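ParA (Salmonella enterica subsp. enterica serovar Newport str. SL317, PDB 3EZ9) acts in DNA partition, probably of a plasmid, as a ParA-family protein, likely a Walker-type ATPase that pairs with itself and binds DNA through a helix-turn-helix domain. Local coordinates at the interface of chains A and B. Residues are numbered along the deposited sequence; one frame, centred on the assembly and turned at random. Chains: chain A/B, ParA.

Contact 1: the interface of chains A and B. Residues chain A 284, 288, 332, 335-336; chain B 16-17, 20.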
loop_
_atom_site.group_PDB
_atom_site.type_symbol
_atom_site.label_atom_id
_atom_site.label_comp_id
_atom_site.label_asym_id
_atom_site.label_seq_id
_atom_site.Cartn_x
_atom_site.Cartn_y
_atom_site.Cartn_z
ATOM N N PHE A 284 3.339 4.595 -12.862
ATOM C CA PHE A 284 4.632 4.675 -13.515
ATOM C C PHE A 284 5.489 5.765 -12.872
ATOM O O PHE A 284 6.712 5.659 -12.840
ATOM C CB PHE A 284 4.438 4.975 -15.000
ATOM C CG PHE A 284 5.701 4.935 -15.801
ATOM C CD1 PHE A 284 6.277 3.722 -16.148
ATOM C CD2 PHE A 284 6.309 6.115 -16.231
ATOM C CE1 PHE A 284 7.443 3.677 -16.915
ATOM C CE2 PHE A 284 7.477 6.084 -16.998
ATOM C CZ PHE A 284 8.042 4.859 -17.341
ATOM N N LEU A 288 9.005 5.481 -10.709
ATOM C CA LEU A 288 10.092 6.383 -11.087
ATOM C C LEU A 288 10.651 7.154 -9.892
ATOM O O LEU A 288 11.868 7.316 -9.759
ATOM C CB LEU A 288 9.624 7.361 -12.159
ATOM C CG LEU A 288 9.757 6.847 -13.589
ATOM C CD1 LEU A 288 9.140 7.824 -14.569
ATOM C CD2 LEU A 288 11.220 6.670 -13.893
ATOM N N LEU A 332 8.682 4.056 -22.643
ATOM C CA LEU A 332 9.368 4.947 -21.714
ATOM C C LEU A 332 10.339 4.145 -20.871
ATOM O O LEU A 332 11.473 4.570 -20.648
ATOM C CB LEU A 332 8.361 5.660 -20.808
ATOM C CG LEU A 332 7.635 6.849 -21.442
ATOM C CD1 LEU A 332 6.590 7.416 -20.469
ATOM C CD2 LEU A 332 8.668 7.907 -21.831
ATOM N N GLU A 335 13.721 3.746 -22.042
ATOM C CA GLU A 335 14.539 4.936 -21.835
ATOM C C GLU A 335 15.303 4.877 -20.515
ATOM O O GLU A 335 16.497 5.175 -20.478
ATOM C CB GLU A 335 13.641 6.184 -21.855
ATOM C CG GLU A 335 14.337 7.495 -22.206
ATOM C CD GLU A 335 14.153 7.877 -23.665
ATOM O OE1 GLU A 335 14.795 7.240 -24.535
ATOM O OE2 GLU A 335 13.354 8.809 -23.937
ATOM N N VAL A 336 14.612 4.494 -19.439
ATOM C CA VAL A 336 15.237 4.414 -18.115
ATOM C C VAL A 336 15.961 3.115 -17.799
ATOM O O VAL A 336 17.073 3.140 -17.284
ATOM C CB VAL A 336 14.222 4.679 -16.979
ATOM C CG1 VAL A 336 13.823 6.133 -16.987
ATOM C CG2 VAL A 336 13.004 3.813 -17.146
ATOM N N ARG B 16 18.620 8.311 -14.806
ATOM C CA ARG B 16 17.744 8.388 -15.954
ATOM C C ARG B 16 16.284 8.522 -15.531
ATOM O O ARG B 16 15.480 9.092 -16.260
ATOM C CB ARG B 16 17.935 7.162 -16.849
ATOM C CG ARG B 16 19.283 7.129 -17.526
ATOM C CD ARG B 16 19.361 6.083 -18.641
ATOM N NE ARG B 16 19.428 4.715 -18.130
ATOM C CZ ARG B 16 20.203 3.769 -18.651
ATOM N NH1 ARG B 16 20.976 4.042 -19.700
ATOM N NH2 ARG B 16 20.216 2.553 -18.119
ATOM N N ALA B 17 15.935 7.999 -14.359
ATOM C CA ALA B 17 14.559 8.085 -13.870
ATOM C C ALA B 17 14.190 9.529 -13.514
ATOM O O ALA B 17 13.117 10.014 -13.863
ATOM C CB ALA B 17 14.390 7.198 -12.654
ATOM N N LEU B 20 13.698 11.503 -16.567
ATOM C CA LEU B 20 12.418 11.293 -17.238
ATOM C C LEU B 20 11.362 11.887 -16.321
ATOM O O LEU B 20 10.241 12.118 -16.726
ATOM C CB LEU B 20 12.117 9.808 -17.473
ATOM C CG LEU B 20 10.905 9.473 -18.363
ATOM C CD1 LEU B 20 11.161 8.142 -19.001
ATOM C CD2 LEU B 20 9.598 9.415 -17.585
#
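The N-terminal helix 10-20 of chain B lies across two helices of chain A, 281-292 and 324-337, and B:Leu20, in its last turn, points between them towards A:Leu288, A:Phe284 and A:Leu332. With CG anti to its own backbone nitrogen (chi1 -171°), B:Leu20 reaches between the helices, and the fork at CG parts its methyls towards different walls of an apolar pocket. CD2 turns to helix 281-292, where it meets CD1 of A:Leu288 at 3.4 Å and the ring carbon CE2 of A:Phe284 at 4.0 Å. CD1 turns to helix 324-337 and packs on CD2 of A:Leu332 at 3.8 Å and on CG1 of A:Val336 at 3.9 Å. The leucine crosses the side chains of A:Phe284, A:Leu288 and A:Leu332 at about a right angle. One turn back, the methyl CB of B:Ala17 sits 3.4 Å from CD2 of A:Leu288; the second branch of that leucine is thus spent on the helix surface beside B:Leu20. CG1 of A:Val336 also lies against the backbone of B:Arg16. A polar link is added by B:Arg16: the arginine chain, bent at chi3 (-73°), folds over the C-terminal end of helix 324-337, and its guanidinium NE makes a weak hydrogen bond of 3.0 Å to the backbone O of A:Val336, with an angle of 128° at the hydrogen.

Contact 2: the interface of chains A and B. Residues chain A 288-289, 291-292; chain B 14, 17-18, 21.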
loop_
_atom_site.group_PDB
_atom_site.type_symbol
_atom_site.label_atom_id
_atom_site.label_comp_id
_atom_site.label_asym_id
_atom_site.label_seq_id
_atom_site.Cartn_x
_atom_site.Cartn_y
_atom_site.Cartn_z
ATOM N N LEU A 288 9.005 5.481 -10.709
ATOM C CA LEU A 288 10.092 6.383 -11.087
ATOM C C LEU A 288 10.651 7.154 -9.892
ATOM O O LEU A 288 11.868 7.316 -9.759
ATOM C CB LEU A 288 9.624 7.361 -12.159
ATOM C CG LEU A 288 9.757 6.847 -13.589
ATOM C CD1 LEU A 288 9.140 7.824 -14.569
ATOM C CD2 LEU A 288 11.220 6.670 -13.893
ATOM N N LYS A 289 9.767 7.642 -9.029
ATOM C CA LYS A 289 10.215 8.362 -7.846
ATOM C C LYS A 289 10.937 7.374 -6.920
ATOM O O LYS A 289 11.991 7.688 -6.355
ATOM C CB LYS A 289 9.025 9.017 -7.123
ATOM C CG LYS A 289 8.895 10.492 -7.410
ATOM C CD LYS A 289 7.569 10.835 -8.074
ATOM C CE LYS A 289 6.398 10.917 -7.079
ATOM N NZ LYS A 289 5.131 11.415 -7.738
ATOM N N LEU A 291 12.508 4.512 -7.686
ATOM C CA LEU A 291 13.817 4.223 -8.236
ATOM C C LEU A 291 14.752 5.399 -8.068
ATOM O O LEU A 291 15.955 5.226 -7.922
ATOM C CB LEU A 291 13.722 3.877 -9.721
ATOM C CG LEU A 291 12.941 2.608 -10.028
ATOM C CD1 LEU A 291 12.838 2.405 -11.529
ATOM C CD2 LEU A 291 13.619 1.435 -9.342
ATOM N N THR A 292 14.214 6.606 -8.068
ATOM C CA THR A 292 15.097 7.749 -7.975
ATOM C C THR A 292 15.710 7.914 -6.606
ATOM O O THR A 292 16.660 8.677 -6.436
ATOM C CB THR A 292 14.384 9.051 -8.405
ATOM O OG1 THR A 292 15.365 9.966 -8.891
ATOM C CG2 THR A 292 13.651 9.689 -7.257
ATOM N N ALA B 14 18.613 5.359 -11.786
ATOM C CA ALA B 14 18.111 6.468 -10.988
ATOM C C ALA B 14 18.307 7.781 -11.733
ATOM O O ALA B 14 17.371 8.569 -11.859
ATOM C CB ALA B 14 18.832 6.525 -9.669
ATOM N N ALA B 17 15.935 7.999 -14.359
ATOM C CA ALA B 17 14.559 8.085 -13.870
ATOM C C ALA B 17 14.190 9.529 -13.514
ATOM O O ALA B 17 13.117 10.014 -13.863
ATOM C CB ALA B 17 14.390 7.198 -12.654
ATOM N N SER B 18 15.089 10.203 -12.804
ATOM C CA SER B 18 14.872 11.585 -12.405
ATOM C C SER B 18 14.843 12.463 -13.648
ATOM O O SER B 18 14.164 13.495 -13.674
ATOM C CB SER B 18 16.000 12.068 -11.499
ATOM O OG SER B 18 17.078 12.562 -12.275
ATOM N N LEU B 21 11.701 12.139 -15.063
ATOM C CA LEU B 21 10.696 12.750 -14.196
ATOM C C LEU B 21 10.549 14.177 -14.646
ATOM O O LEU B 21 9.599 14.851 -14.266
ATOM C CB LEU B 21 11.103 12.712 -12.732
ATOM C CG LEU B 21 10.755 11.366 -12.140
ATOM C CD1 LEU B 21 11.375 11.300 -10.768
ATOM C CD2 LEU B 21 9.245 11.182 -12.119
#
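Apolar packing joins A:Leu288 to B:Leu21, the first residue of the 3-10 turn 21-24 that follows helix 10-20 of chain B. The two leucine side chains run antiparallel, side by side: CD2 of B:Leu21 rests 3.8 Å from CB of A:Leu288, near the root of that side chain, and lies 4.2 Å from its methyl CD1. The CG of B:Leu21 is anti to its carbonyl carbon (chi1 -83°), a setting that carries both methyls towards helix 281-292. Its other methyl, CD1, faces the backbone O of A:Leu288 and, more loosely, the aliphatic stem of A:Lys289, whose CG is 4.3 Å away. B:Leu21 thus packs mainly on the base of A:Leu288, and the CD2 branch of A:Leu288 is turned to B:Ala17.

Contacts between carbon and oxygen make up the second group, and they run along the last turn of helix 281-292. The hydroxyl oxygen OG1 of A:Thr292 lies roughly anti to the backbone nitrogen (chi1 -153°) and comes within 3.4 Å of CB of B:Ser18, touching the serine through its methylene. A turn earlier on the chain B helix, the methyl CB of B:Ala14 approaches the backbone O of A:Leu291 at 3.6 Å. These are van der Waals contacts.

Small residues at B:Ala14, B:Ala17 and B:Ser18 probably let the two helices come close, with B:Leu21 closing one end of the contact. The patch thus docks the N-terminal helix of one ParA copy on the ATPase-family domain of the other, and probably helps to hold the dimer together.

Contact 1 and contact 2 are neighbouring parts of one surface, the centres of their C-alpha atoms about 6 Å apart. Both use helix 281-292 of chain A and helix 10-20 of chain B, and A:Leu288 and B:Ala17 belong to each. Contact 1 extends to helix 324-337, whereas contact 2 follows the end of helix 281-292 and takes in the 3-10 turn 21-24. Two-fold symmetry repeats both with the chains exchanged, so each copy gives its N-terminal helix and receives that of its partner. Such reciprocal docking would suit a ParA dimer, although the structure alone does not prove it.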